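Local coordinates for protein salicylaldehyde dehydrogenase NahF (Pseudomonas putida, PDB 4JZ6) that probably oxidises salicylaldehyde to salicylate with NAD+ as the electron acceptor, a step of naphthalene degradation, as a member of the aldehyde dehydrogenase family, at residues N457-Y463 with F474-A478; N117-S121 with N166-V170; K262-L266 with I480-T484; R153-G157 with V181-T185; I300-R306 with Y393-F398. All coordinates share one frame. Residues are numbered along the deposited sequence.

Contact 1 of 5, residues N457-Y463 with F474-A478; sequences NEAQAPY and FDGRA. With NK (salicylaldehyde), chain B; EDO (1,2-ethanediol), chain G.
One wall of the salicylaldehyde pocket is built here: Tyr463, the last residue of 457-463, has its OH 3.4 Å from CAC of the bound salicylaldehyde, and residues 474-478 pair with that segment. Glu458 to Ala461 form a type I beta turn, closed by Ala461 N to Glu458 O at 3.1 Å. Beyond the turn the backbone extends, and Tyr463 makes a single antiparallel bridge with Phe474, a hydrogen-bonded pair (CA-CA 5.2 Å): Tyr463 N donates to Phe474 O at 2.7 Å and Phe474 N to Tyr463 O at 3.1 Å. The bridge closes the loop that carries the short strand 470-471. Gly476 N donates to Ala459 O at 2.7 Å, and Gly476 CA approaches Gln460 O at 3.2 Å in a CA-H...O contact. Gly476 has phi 65°, and a CB there would clash with Pro462 N. Asp475, also at positive phi (63°), has its CA-CB bond toward the turn, CB 3.1 Å from Ala461 O, and its m-rotamer carboxylate spans two partners: OD2 accepts from Asn457 ND2 at 3.1 Å, while OD1 is bound by Tyr178 of helix 170-181. One water donates to both Ala459 O (3.2 Å) and Gly476 O (2.8 Å). Toward the second subunit, Gln460 NE2 bonds Pro141 O and Glu458 OE1 bonds Thr142 OG1, both of that subunit.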
# COMPACT_ATOMS: atom_id res chain seq x y z
N ASN A 457 1.66 -2.94 -22.25
CA ASN A 457 2.24 -3.46 -21.02
C ASN A 457 3.60 -4.05 -21.31
O ASN A 457 3.73 -4.98 -22.11
CB ASN A 457 1.34 -4.51 -20.37
CG ASN A 457 1.86 -4.99 -19.01
OD1 ASN A 457 1.69 -6.16 -18.64
ND2 ASN A 457 2.50 -4.10 -18.26
N GLU A 458 4.62 -3.50 -20.66
CA GLU A 458 5.98 -4.03 -20.77
C GLU A 458 6.43 -4.38 -19.35
O GLU A 458 6.04 -3.73 -18.40
CB GLU A 458 6.89 -2.98 -21.44
CG GLU A 458 6.42 -2.56 -22.84
CD GLU A 458 7.30 -1.50 -23.49
OE1 GLU A 458 8.54 -1.62 -23.42
OE2 GLU A 458 6.74 -0.55 -24.08
N ALA A 459 7.22 -5.44 -19.22
CA ALA A 459 7.58 -5.94 -17.90
C ALA A 459 8.58 -5.02 -17.18
O ALA A 459 8.67 -5.05 -15.95
CB ALA A 459 8.12 -7.35 -17.99
N GLN A 460 9.32 -4.21 -17.95
CA GLN A 460 10.26 -3.26 -17.36
C GLN A 460 9.53 -2.05 -16.79
O GLN A 460 10.11 -1.26 -16.04
CB GLN A 460 11.25 -2.73 -18.40
CG GLN A 460 11.64 -3.69 -19.47
CD GLN A 460 10.70 -3.68 -20.65
OE1 GLN A 460 9.72 -4.43 -20.68
NE2 GLN A 460 11.00 -2.84 -21.65
N ALA A 461 8.26 -1.91 -17.16
CA ALA A 461 7.51 -0.71 -16.84
C ALA A 461 6.41 -1.03 -15.86
O ALA A 461 5.69 -1.99 -16.05
CB ALA A 461 6.93 -0.11 -18.11
N PRO A 462 6.28 -0.20 -14.81
CA PRO A 462 5.29 -0.44 -13.76
C PRO A 462 3.89 -0.45 -14.35
O PRO A 462 3.58 0.40 -15.19
CB PRO A 462 5.46 0.77 -12.83
CG PRO A 462 6.04 1.82 -13.69
CD PRO A 462 6.96 1.09 -14.63
N TYR A 463 3.06 -1.40 -13.93
CA TYR A 463 1.69 -1.47 -14.41
C TYR A 463 0.68 -1.38 -13.26
O TYR A 463 0.66 -2.22 -12.36
CB TYR A 463 1.46 -2.74 -15.23
CG TYR A 463 0.12 -2.75 -15.91
CD1 TYR A 463 -0.05 -2.17 -17.16
CD2 TYR A 463 -1.00 -3.31 -15.29
CE1 TYR A 463 -1.29 -2.17 -17.79
CE2 TYR A 463 -2.23 -3.31 -15.91
CZ TYR A 463 -2.38 -2.74 -17.15
OH TYR A 463 -3.61 -2.75 -17.77
N PHE A 474 2.27 -4.06 -10.42
CA PHE A 474 3.02 -5.17 -10.99
C PHE A 474 4.02 -4.62 -12.00
O PHE A 474 3.92 -3.45 -12.40
CB PHE A 474 2.09 -6.18 -11.68
CG PHE A 474 1.45 -7.17 -10.75
CD1 PHE A 474 2.21 -8.13 -10.10
CD2 PHE A 474 0.08 -7.17 -10.56
CE1 PHE A 474 1.62 -9.06 -9.25
CE2 PHE A 474 -0.52 -8.09 -9.71
CZ PHE A 474 0.25 -9.04 -9.06
N ASP A 475 4.99 -5.45 -12.40
CA ASP A 475 6.02 -5.09 -13.40
C ASP A 475 6.94 -3.94 -12.97
O ASP A 475 6.69 -3.25 -11.98
CB ASP A 475 5.38 -4.78 -14.75
CG ASP A 475 4.60 -5.94 -15.30
OD1 ASP A 475 5.12 -7.08 -15.22
OD2 ASP A 475 3.47 -5.72 -15.78
N GLY A 476 8.02 -3.74 -13.73
CA GLY A 476 8.98 -2.69 -13.43
C GLY A 476 9.70 -2.91 -12.11
O GLY A 476 9.56 -3.96 -11.48
N ARG A 477 10.49 -1.94 -11.69
CA ARG A 477 11.17 -2.05 -10.42
C ARG A 477 10.18 -1.92 -9.26
O ARG A 477 10.42 -2.43 -8.16
CB ARG A 477 12.28 -1.01 -10.29
CG ARG A 477 13.40 -1.13 -11.31
CD ARG A 477 14.38 0.03 -11.13
NE ARG A 477 15.55 -0.04 -12.00
CZ ARG A 477 16.43 0.95 -12.14
NH1 ARG A 477 16.25 2.09 -11.48
NH2 ARG A 477 17.47 0.82 -12.95
N ALA A 478 9.06 -1.25 -9.51
CA ALA A 478 8.09 -0.96 -8.45
C ALA A 478 7.46 -2.21 -7.82
O ALA A 478 7.00 -2.19 -6.68
CB ALA A 478 7.00 -0.05 -8.97
OAH NK B . -6.47 -5.47 -18.33
CAD NK B . -6.09 -6.61 -18.15
CAA NK B . -4.70 -6.91 -18.55
CAC NK B . -3.64 -6.11 -18.13
CAG NK B . -2.34 -6.43 -18.54
CAI NK B . -2.12 -7.51 -19.37
CAE NK B . -3.17 -8.30 -19.79
CAB NK B . -4.47 -8.00 -19.38
OAF NK B . -5.55 -8.75 -19.77
C1 EDO G . 5.98 -7.58 -21.54
O1 EDO G . 7.33 -7.22 -21.86
C2 EDO G . 5.97 -8.78 -20.59
O2 EDO G . 4.62 -9.07 -20.17
O HOH W 1 9.98 -6.14 -13.25
O HOH W 2 10.53 0.25 -13.95

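Contact 2 of 5, residues N117-S121 with N166-V170; sequences NVHAS and NGTAV. With NK (salicylaldehyde), chain B; EDO (1,2-ethanediol), chain G.
Polar contacts centre on Asn117 of helix 111-130. Its side chain (chi1 -106°, between wells) places OD1 3.0 Å from Ala169 N and 3.0 Å from Val170 N, accepting a hydrogen bond from each, so one amide oxygen accepts from two successive NH groups where the loop 166-169 runs into helix 170-181. Asn117 ND2 is held by Trp113 O. Ser121 OG (m rotamer) donates back to Asn117 O at 2.6 Å. The loop itself bends at Gly167, the centre of an inverse gamma turn (phi/psi -82/62).

Apolar contact is made by Ala120 CB against Val170 CG2 at 3.5 Å; the backbones are closest at Ser121 and Val170, CA-CA 4.4 Å.

Ligand contacts come from the loop and the first residue of the helix: Gly167 CA lies 3.1 Å from OAF of salicylaldehyde, where a CB would clash, and Val170 CG1 lies 3.7 Å from CAE. The contact thus joins helix 111-130 to the pocket-lining link between strand 159-162 and helix 170-181, with helix 96-107 packed on Val118 and Thr168.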
# COMPACT_ATOMS: atom_id res chain seq x y z
N ASN A 117 -0.32 -13.68 -24.92
CA ASN A 117 -0.36 -14.03 -23.50
C ASN A 117 0.82 -14.90 -23.12
O ASN A 117 1.41 -14.73 -22.05
CB ASN A 117 -1.66 -14.75 -23.15
CG ASN A 117 -2.61 -13.86 -22.37
OD1 ASN A 117 -2.53 -13.75 -21.14
ND2 ASN A 117 -3.53 -13.21 -23.08
N VAL A 118 1.18 -15.82 -24.00
CA VAL A 118 2.31 -16.69 -23.75
C VAL A 118 3.62 -15.90 -23.75
O VAL A 118 4.37 -15.95 -22.77
CB VAL A 118 2.36 -17.84 -24.76
CG1 VAL A 118 3.53 -18.77 -24.45
CG2 VAL A 118 1.07 -18.61 -24.70
N HIS A 119 3.87 -15.17 -24.84
CA HIS A 119 5.06 -14.32 -24.94
C HIS A 119 5.20 -13.44 -23.70
O HIS A 119 6.27 -13.40 -23.08
CB HIS A 119 5.00 -13.44 -26.18
CG HIS A 119 5.20 -14.19 -27.46
ND1 HIS A 119 6.07 -15.25 -27.58
CD2 HIS A 119 4.63 -14.03 -28.69
CE1 HIS A 119 6.03 -15.72 -28.82
NE2 HIS A 119 5.17 -15.00 -29.51
N ALA A 120 4.12 -12.77 -23.34
CA ALA A 120 4.08 -11.87 -22.19
C ALA A 120 4.36 -12.60 -20.88
O ALA A 120 5.07 -12.08 -20.02
CB ALA A 120 2.75 -11.14 -22.12
N SER A 121 3.79 -13.79 -20.74
CA SER A 121 4.02 -14.61 -19.56
C SER A 121 5.48 -15.02 -19.44
O SER A 121 6.09 -14.90 -18.36
CB SER A 121 3.14 -15.86 -19.58
OG SER A 121 1.77 -15.51 -19.55
N ASN A 166 -9.12 -13.01 -18.08
CA ASN A 166 -8.96 -12.28 -19.35
C ASN A 166 -7.54 -12.24 -19.90
O ASN A 166 -7.28 -12.70 -21.01
CB ASN A 166 -9.57 -10.88 -19.26
CG ASN A 166 -9.00 -10.08 -18.11
OD1 ASN A 166 -8.52 -10.65 -17.13
ND2 ASN A 166 -9.06 -8.75 -18.22
N GLY A 167 -6.61 -11.68 -19.13
CA GLY A 167 -5.20 -11.82 -19.43
C GLY A 167 -4.79 -13.17 -18.89
O GLY A 167 -3.93 -13.28 -18.01
N THR A 168 -5.42 -14.20 -19.44
CA THR A 168 -5.48 -15.54 -18.85
C THR A 168 -4.15 -16.08 -18.35
O THR A 168 -4.08 -16.66 -17.27
CB THR A 168 -6.06 -16.53 -19.86
OG1 THR A 168 -7.12 -15.90 -20.59
CG2 THR A 168 -6.61 -17.72 -19.14
N ALA A 169 -3.10 -15.88 -19.14
CA ALA A 169 -1.79 -16.40 -18.80
C ALA A 169 -0.93 -15.36 -18.10
O ALA A 169 -0.36 -15.63 -17.05
CB ALA A 169 -1.10 -16.91 -20.04
N VAL A 170 -0.82 -14.17 -18.69
CA VAL A 170 0.12 -13.17 -18.18
C VAL A 170 -0.26 -12.66 -16.78
O VAL A 170 0.63 -12.35 -15.98
CB VAL A 170 0.33 -12.01 -19.19
CG1 VAL A 170 -0.93 -11.16 -19.31
CG2 VAL A 170 1.54 -11.17 -18.79
OAH NK B . -6.47 -5.47 -18.33
CAD NK B . -6.09 -6.61 -18.15
CAA NK B . -4.70 -6.91 -18.55
CAC NK B . -3.64 -6.11 -18.13
CAG NK B . -2.34 -6.43 -18.54
CAI NK B . -2.12 -7.51 -19.37
CAE NK B . -3.17 -8.30 -19.79
CAB NK B . -4.47 -8.00 -19.38
OAF NK B . -5.55 -8.75 -19.77
C1 EDO G . 5.98 -7.58 -21.54
O1 EDO G . 7.33 -7.22 -21.86
C2 EDO G . 5.97 -8.78 -20.59
O2 EDO G . 4.62 -9.07 -20.17

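Contact 3 of 5, residues K262-L266 with I480-T484; sequences KRCLL and IDEFT. With EDO (1,2-ethanediol), chain K.
This is a salt-bridge contact, burying 264 Å² in all, between strand 264-267 of the six-stranded mixed sheet and the short, weakly bonded helix 479-482 that leads into strand 485-491. The CA atoms of the two segments come nearest at Leu265 and Glu482, 7.2 Å apart, so side chains span the gap. Arg263 is fully extended (chi1 to chi3 all t) and its CA-CB bond points toward the helix. Its NH2 forms a salt bridge with Asp481 OD2 at 2.6 Å, a nearly linear hydrogen bond (164°), and another with Glu482 OE1 at 3.2 Å, where the hydrogen bond is weak, as is that from NH1 to Asp481 OD2 at 3.2 Å. Asp481 takes chi1 t, while Glu482 folds back with chi1 and chi2 both m. One water accepts from Arg263 NE (2.7 Å) and donates to Cys264 O (2.8 Å) and Glu482 OE1 (2.8 Å). Beside the charges, Leu265 CD1 packs on Glu482 CG at 3.6 Å and on Phe483 CZ at 4.0 Å. Asp481 OD1 is engaged by Arg153. Lys262, Arg263 and Cys264 also line a second salicylaldehyde site, and Arg263 packs on Tyr471 of the second subunit. Since Asp481 and Glu482 share one guanidinium and Asp481 has a second arginine partner, two carboxylates and two arginines offset one another's charge in a partly exposed, water-bridged network.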
# COMPACT_ATOMS: atom_id res chain seq x y z
N LYS A 262 -3.77 -6.33 6.54
CA LYS A 262 -2.89 -6.89 5.52
C LYS A 262 -2.82 -6.00 4.29
O LYS A 262 -3.83 -5.47 3.83
CB LYS A 262 -3.31 -8.31 5.14
CG LYS A 262 -3.50 -9.20 6.36
CD LYS A 262 -3.10 -10.63 6.08
CE LYS A 262 -3.37 -11.51 7.29
NZ LYS A 262 -3.05 -12.94 7.01
N ARG A 263 -1.62 -5.82 3.77
CA ARG A 263 -1.40 -5.00 2.59
C ARG A 263 -1.94 -5.67 1.34
O ARG A 263 -1.79 -6.89 1.15
CB ARG A 263 0.09 -4.69 2.43
CG ARG A 263 0.46 -4.01 1.11
CD ARG A 263 1.90 -3.56 1.16
NE ARG A 263 2.38 -3.01 -0.10
CZ ARG A 263 3.63 -2.61 -0.29
NH1 ARG A 263 4.51 -2.69 0.71
NH2 ARG A 263 4.01 -2.12 -1.47
N CYS A 264 -2.56 -4.87 0.48
CA CYS A 264 -3.10 -5.36 -0.78
C CYS A 264 -2.47 -4.69 -1.99
O CYS A 264 -2.22 -3.48 -1.99
CB CYS A 264 -4.61 -5.18 -0.82
SG CYS A 264 -5.49 -6.27 0.30
N LEU A 265 -2.21 -5.49 -3.02
CA LEU A 265 -1.93 -4.95 -4.34
C LEU A 265 -3.22 -5.11 -5.13
O LEU A 265 -3.64 -6.23 -5.44
CB LEU A 265 -0.79 -5.72 -5.00
CG LEU A 265 -0.02 -5.04 -6.13
CD1 LEU A 265 1.21 -5.86 -6.47
CD2 LEU A 265 -0.87 -4.83 -7.37
N LEU A 266 -3.86 -3.99 -5.44
CA LEU A 266 -5.17 -3.99 -6.09
C LEU A 266 -5.09 -3.52 -7.54
O LEU A 266 -4.70 -2.39 -7.82
CB LEU A 266 -6.15 -3.10 -5.32
CG LEU A 266 -7.11 -3.83 -4.36
CD1 LEU A 266 -6.55 -5.18 -3.91
CD2 LEU A 266 -7.46 -2.94 -3.18
N ILE A 480 8.86 -4.79 -6.83
CA ILE A 480 9.71 -5.37 -5.80
C ILE A 480 9.25 -5.04 -4.39
O ILE A 480 9.19 -5.91 -3.53
CB ILE A 480 11.18 -4.93 -5.97
CG1 ILE A 480 11.73 -5.45 -7.30
CG2 ILE A 480 12.03 -5.43 -4.81
CD1 ILE A 480 13.12 -4.94 -7.62
N ASP A 481 8.90 -3.78 -4.17
CA ASP A 481 8.43 -3.36 -2.86
C ASP A 481 7.14 -4.08 -2.47
O ASP A 481 6.82 -4.21 -1.29
CB ASP A 481 8.20 -1.85 -2.85
CG ASP A 481 7.67 -1.35 -1.52
OD1 ASP A 481 8.49 -1.14 -0.60
OD2 ASP A 481 6.44 -1.18 -1.39
N GLU A 482 6.41 -4.55 -3.47
CA GLU A 482 5.14 -5.23 -3.21
C GLU A 482 5.34 -6.57 -2.53
O GLU A 482 4.49 -7.03 -1.78
CB GLU A 482 4.38 -5.43 -4.51
CG GLU A 482 4.12 -4.15 -5.25
CD GLU A 482 3.05 -3.32 -4.59
OE1 GLU A 482 2.41 -3.83 -3.64
OE2 GLU A 482 2.84 -2.16 -5.03
N PHE A 483 6.48 -7.20 -2.80
CA PHE A 483 6.72 -8.55 -2.30
C PHE A 483 8.02 -8.65 -1.52
O PHE A 483 8.67 -9.69 -1.53
CB PHE A 483 6.70 -9.55 -3.45
CG PHE A 483 5.45 -9.47 -4.29
CD1 PHE A 483 4.21 -9.74 -3.73
CD2 PHE A 483 5.53 -9.13 -5.63
CE1 PHE A 483 3.06 -9.67 -4.50
CE2 PHE A 483 4.38 -9.05 -6.41
CZ PHE A 483 3.15 -9.32 -5.84
N THR A 484 8.40 -7.56 -0.86
CA THR A 484 9.56 -7.58 0.01
C THR A 484 9.26 -6.89 1.33
O THR A 484 8.39 -6.02 1.42
CB THR A 484 10.79 -6.90 -0.63
OG1 THR A 484 10.50 -5.54 -0.97
CG2 THR A 484 11.24 -7.67 -1.87
C1 EDO K . 6.39 -1.24 3.30
O1 EDO K . 5.04 -1.66 3.56
C2 EDO K . 6.41 -0.13 2.25
O2 EDO K . 7.73 0.06 1.73
O HOH W 3 0.51 -2.69 -1.97
O HOH W 4 7.90 -3.37 0.98

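Contact 4 of 5, residues R153-G157 with V181-T185; sequences RQPVG and VCGNT. With EDO (1,2-ethanediol), chain H.
Asn184 reaches across with its side-chain oxygen against the backbone NH groups of Val156 and Gly157, and 58 Å² of its surface is covered by residues 153-157. In the m rotamer (chi1 -53°, chi2 -77°) it sets OD1 2.5 Å from Val156 N and 2.8 Å from Gly157 N, accepting a hydrogen bond from both; the second is the straighter (163° against 143°). Val156, at phi/psi -95/-51, turns the chain out of the extended course of 153-155, which brings the two amides to point at one acceptor. Gly157 follows at 140/-163, angles at which a CB would be jammed against the preceding carbonyl. Pro155 faces Gly183, CA-CA 4.9 Å: its CB lies 3.5 Å from Gly183 O, and its CA makes a CA-H...O contact with Cys182 O at 3.3 Å. Gly183 (87/13) ends helix 170-181 in a Schellman motif, and a CB here would strike Pro155 CG. Asn184 ND2 is bound by Phe483 O and Pro179 O, so the whole amide is engaged. The contact therefore fastens the end of strand 148-154, where the chain passes to strand 159-162, to the C-terminal end of helix 170-181 just ahead of strand 186-189; Phe70 of helix 56-73 packs on Pro155 and Thr185.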
# COMPACT_ATOMS: atom_id res chain seq x y z
N ARG A 153 16.11 -5.63 1.77
CA ARG A 153 14.87 -6.13 1.18
C ARG A 153 14.84 -7.65 1.26
O ARG A 153 15.61 -8.34 0.60
CB ARG A 153 14.69 -5.63 -0.25
CG ARG A 153 14.40 -4.14 -0.30
CD ARG A 153 13.81 -3.74 -1.63
NE ARG A 153 13.37 -2.35 -1.62
CZ ARG A 153 12.19 -1.95 -1.17
NH1 ARG A 153 11.32 -2.83 -0.67
NH2 ARG A 153 11.88 -0.66 -1.21
N GLN A 154 13.93 -8.15 2.09
CA GLN A 154 13.86 -9.58 2.41
C GLN A 154 12.52 -10.15 1.96
O GLN A 154 11.61 -9.40 1.61
CB GLN A 154 14.02 -9.77 3.91
CG GLN A 154 15.34 -9.29 4.47
CD GLN A 154 15.40 -9.44 5.98
OE1 GLN A 154 14.61 -8.81 6.70
NE2 GLN A 154 16.30 -10.29 6.47
N PRO A 155 12.39 -11.49 1.96
CA PRO A 155 11.10 -12.08 1.56
C PRO A 155 10.02 -11.77 2.59
O PRO A 155 10.33 -11.50 3.75
CB PRO A 155 11.39 -13.58 1.53
CG PRO A 155 12.87 -13.69 1.35
CD PRO A 155 13.45 -12.52 2.08
N VAL A 156 8.76 -11.85 2.17
CA VAL A 156 7.63 -11.55 3.04
C VAL A 156 7.06 -12.80 3.69
O VAL A 156 6.89 -12.87 4.91
CB VAL A 156 6.51 -10.84 2.25
CG1 VAL A 156 5.26 -10.67 3.11
CG2 VAL A 156 6.99 -9.49 1.73
N GLY A 157 6.77 -13.81 2.88
CA GLY A 157 6.09 -15.00 3.34
C GLY A 157 5.09 -15.43 2.29
O GLY A 157 5.18 -15.01 1.14
N VAL A 181 10.54 -14.64 -7.24
CA VAL A 181 11.89 -14.07 -7.26
C VAL A 181 12.19 -13.25 -6.00
O VAL A 181 13.35 -13.05 -5.63
CB VAL A 181 12.14 -13.23 -8.53
CG1 VAL A 181 11.33 -11.94 -8.51
CG2 VAL A 181 13.63 -12.94 -8.68
N CYS A 182 11.14 -12.78 -5.32
CA CYS A 182 11.32 -12.05 -4.07
C CYS A 182 11.43 -12.99 -2.87
O CYS A 182 11.51 -12.55 -1.72
CB CYS A 182 10.21 -11.01 -3.89
SG CYS A 182 10.36 -9.60 -5.03
N GLY A 183 11.43 -14.28 -3.15
CA GLY A 183 11.68 -15.29 -2.14
C GLY A 183 10.43 -15.72 -1.41
O GLY A 183 10.49 -16.38 -0.37
N ASN A 184 9.27 -15.36 -1.96
CA ASN A 184 8.01 -15.73 -1.34
C ASN A 184 7.43 -17.00 -1.95
O ASN A 184 7.84 -17.41 -3.04
CB ASN A 184 7.00 -14.59 -1.45
CG ASN A 184 7.56 -13.29 -0.92
OD1 ASN A 184 7.64 -13.10 0.28
ND2 ASN A 184 7.97 -12.41 -1.82
N THR A 185 6.49 -17.61 -1.24
CA THR A 185 5.71 -18.72 -1.77
C THR A 185 4.30 -18.20 -1.96
O THR A 185 3.92 -17.20 -1.35
CB THR A 185 5.72 -19.93 -0.83
OG1 THR A 185 4.92 -19.65 0.32
CG2 THR A 185 7.14 -20.24 -0.39
C1 EDO H . 11.83 -12.39 6.99
O1 EDO H . 12.63 -12.47 5.80
C2 EDO H . 12.36 -11.31 7.92
O2 EDO H . 12.13 -10.01 7.37

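Contact 5 of 5, residues I300-R306 with Y393-F398; sequences ICMSTER and YDEETF. With NK (salicylaldehyde), chain B.
Arg306 lies over the face of the Tyr393 ring in a cation-pi contact, CZ 4.6 Å from the centroid and 16° off the normal, while also gripping the same residue's backbone: NE donates to Tyr393 O at 2.8 Å and NH2 at 3.1 Å. Arg306 NH2 to Asp394 OD1 is a long salt bridge of 3.7 Å, out of the guanidinium plane; OD1 is hydrogen-bonded to Ser420, and NH2 salt-bridged to Asp419. Glu305 (chi1 m) accepts from Thr397 N at OE1, 2.9 Å; OE1 also pairs with Lys271. Ile300 to Ser303 form a type I turn, with Phe398 CZ 3.8 Å from Cys301 SG, the sulfur at the ring edge. The first segment enters strand 306-310, the second precedes neighbouring strand 401-407. Cys301 N (2.6 Å) and Met302 N (3.4 Å) each make a weak hydrogen bond to salicylaldehyde OAH, perhaps resembling an oxyanion site. Cys301 SG stands 4.1 Å from salicylaldehyde CAD, not covalently bonded but consistent with Cys301 being the nucleophile, as in the aldehyde dehydrogenase family.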
# COMPACT_ATOMS: atom_id res chain seq x y z
N ILE A 300 -10.40 -6.48 -21.96
CA ILE A 300 -9.16 -6.15 -21.26
C ILE A 300 -9.49 -5.00 -20.32
O ILE A 300 -10.24 -4.11 -20.70
CB ILE A 300 -8.06 -5.74 -22.25
CG1 ILE A 300 -8.06 -6.68 -23.46
CG2 ILE A 300 -6.70 -5.72 -21.57
CD1 ILE A 300 -7.03 -6.36 -24.51
N CYS A 301 -8.94 -5.01 -19.11
CA CYS A 301 -9.26 -3.95 -18.14
C CYS A 301 -8.79 -2.60 -18.67
O CYS A 301 -9.34 -1.56 -18.29
CB CYS A 301 -8.66 -4.23 -16.75
SG CYS A 301 -9.35 -5.67 -15.88
N MET A 302 -7.80 -2.62 -19.55
CA MET A 302 -7.30 -1.39 -20.18
C MET A 302 -7.81 -1.18 -21.61
O MET A 302 -7.29 -0.32 -22.32
CB MET A 302 -5.77 -1.34 -20.16
CG MET A 302 -5.07 -2.56 -20.73
SD MET A 302 -3.29 -2.32 -20.91
CE MET A 302 -2.73 -4.01 -21.17
N SER A 303 -8.81 -1.97 -22.03
CA SER A 303 -9.42 -1.79 -23.34
C SER A 303 -9.89 -0.36 -23.46
O SER A 303 -10.35 0.22 -22.48
CB SER A 303 -10.62 -2.71 -23.54
OG SER A 303 -10.22 -4.04 -23.81
N THR A 304 -9.76 0.21 -24.65
CA THR A 304 -10.19 1.58 -24.89
C THR A 304 -11.70 1.67 -24.74
O THR A 304 -12.44 1.22 -25.62
CB THR A 304 -9.79 2.02 -26.29
OG1 THR A 304 -8.42 1.68 -26.52
CG2 THR A 304 -9.98 3.51 -26.44
N GLU A 305 -12.16 2.24 -23.63
CA GLU A 305 -13.60 2.32 -23.36
C GLU A 305 -14.18 3.69 -23.70
O GLU A 305 -15.39 3.85 -23.82
CB GLU A 305 -13.90 1.96 -21.91
CG GLU A 305 -13.47 0.56 -21.51
CD GLU A 305 -14.57 -0.23 -20.83
OE1 GLU A 305 -15.66 0.34 -20.62
OE2 GLU A 305 -14.34 -1.42 -20.51
N ARG A 306 -13.30 4.68 -23.86
CA ARG A 306 -13.72 6.01 -24.26
C ARG A 306 -12.86 6.51 -25.41
O ARG A 306 -11.66 6.25 -25.46
CB ARG A 306 -13.58 7.00 -23.10
CG ARG A 306 -14.65 6.95 -22.04
CD ARG A 306 -14.13 7.60 -20.78
NE ARG A 306 -15.18 8.13 -19.92
CZ ARG A 306 -14.99 9.09 -19.02
NH1 ARG A 306 -13.78 9.63 -18.87
NH2 ARG A 306 -16.00 9.52 -18.28
N TYR A 393 -21.17 6.31 -19.83
CA TYR A 393 -20.17 7.37 -19.81
C TYR A 393 -18.93 7.01 -18.97
O TYR A 393 -17.81 7.28 -19.36
CB TYR A 393 -20.81 8.66 -19.29
CG TYR A 393 -19.92 9.89 -19.23
CD1 TYR A 393 -19.34 10.29 -18.03
CD2 TYR A 393 -19.70 10.67 -20.35
CE1 TYR A 393 -18.56 11.43 -17.96
CE2 TYR A 393 -18.92 11.81 -20.30
CZ TYR A 393 -18.35 12.18 -19.10
OH TYR A 393 -17.56 13.32 -19.04
N ASP A 394 -19.14 6.38 -17.82
CA ASP A 394 -18.00 6.04 -16.98
C ASP A 394 -18.04 4.62 -16.42
O ASP A 394 -17.05 4.14 -15.86
CB ASP A 394 -17.84 7.05 -15.84
CG ASP A 394 -16.47 7.00 -15.19
OD1 ASP A 394 -15.49 6.72 -15.92
OD2 ASP A 394 -16.37 7.22 -13.96
N GLU A 395 -19.17 3.93 -16.56
CA GLU A 395 -19.25 2.54 -16.13
C GLU A 395 -18.47 1.63 -17.08
O GLU A 395 -18.64 1.69 -18.29
CB GLU A 395 -20.70 2.09 -16.03
CG GLU A 395 -21.14 1.72 -14.63
CD GLU A 395 -22.64 1.87 -14.44
OE1 GLU A 395 -23.35 0.84 -14.48
OE2 GLU A 395 -23.11 3.01 -14.24
N GLU A 396 -17.62 0.78 -16.51
CA GLU A 396 -16.84 -0.15 -17.32
C GLU A 396 -17.75 -1.17 -17.99
O GLU A 396 -18.65 -1.72 -17.36
CB GLU A 396 -15.79 -0.87 -16.45
CG GLU A 396 -14.80 -1.70 -17.25
CD GLU A 396 -13.72 -2.31 -16.38
OE1 GLU A 396 -12.58 -2.45 -16.87
OE2 GLU A 396 -14.01 -2.65 -15.21
N THR A 397 -17.51 -1.42 -19.27
CA THR A 397 -18.30 -2.38 -20.03
C THR A 397 -17.38 -3.41 -20.67
O THR A 397 -16.71 -3.12 -21.66
CB THR A 397 -19.12 -1.68 -21.13
OG1 THR A 397 -18.24 -1.20 -22.15
CG2 THR A 397 -19.91 -0.51 -20.55
N PHE A 398 -17.35 -4.61 -20.12
CA PHE A 398 -16.44 -5.64 -20.61
C PHE A 398 -16.96 -6.29 -21.87
O PHE A 398 -17.60 -7.34 -21.82
CB PHE A 398 -16.20 -6.70 -19.52
CG PHE A 398 -14.78 -6.77 -19.06
CD1 PHE A 398 -14.11 -5.63 -18.64
CD2 PHE A 398 -14.11 -7.98 -19.03
CE1 PHE A 398 -12.80 -5.69 -18.22
CE2 PHE A 398 -12.79 -8.05 -18.60
CZ PHE A 398 -12.13 -6.90 -18.20
OAH NK B . -6.47 -5.47 -18.33
CAD NK B . -6.09 -6.61 -18.15
CAA NK B . -4.70 -6.91 -18.55
CAC NK B . -3.64 -6.11 -18.13
CAG NK B . -2.34 -6.43 -18.54
CAI NK B . -2.12 -7.51 -19.37
CAE NK B . -3.17 -8.30 -19.79
CAB NK B . -4.47 -8.00 -19.38
OAF NK B . -5.55 -8.75 -19.77

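How the contacts relate
From the N terminus, helix 111-130 carries the first half of contact 2, and strand 148-154 then opens contact 4 before 166-170 closes contact 2; residues 181-185 close contact 4 afterwards, so the two loops cross. Contact 3 opens at 262-266 and closes only at 480-484, a wide loop that encloses contact 5 and, after it, contact 1. Contacts 3 and 4 meet directly where Phe483 and Thr484, just after helix 479-482, reach Asn184 and Arg153. Contacts 1, 2 and 5 converge on one salicylaldehyde, with Met302 touching Tyr463 and Asn166 touching Phe398. Phe474 packs on Phe483 and Leu265, linking contacts 1 and 3.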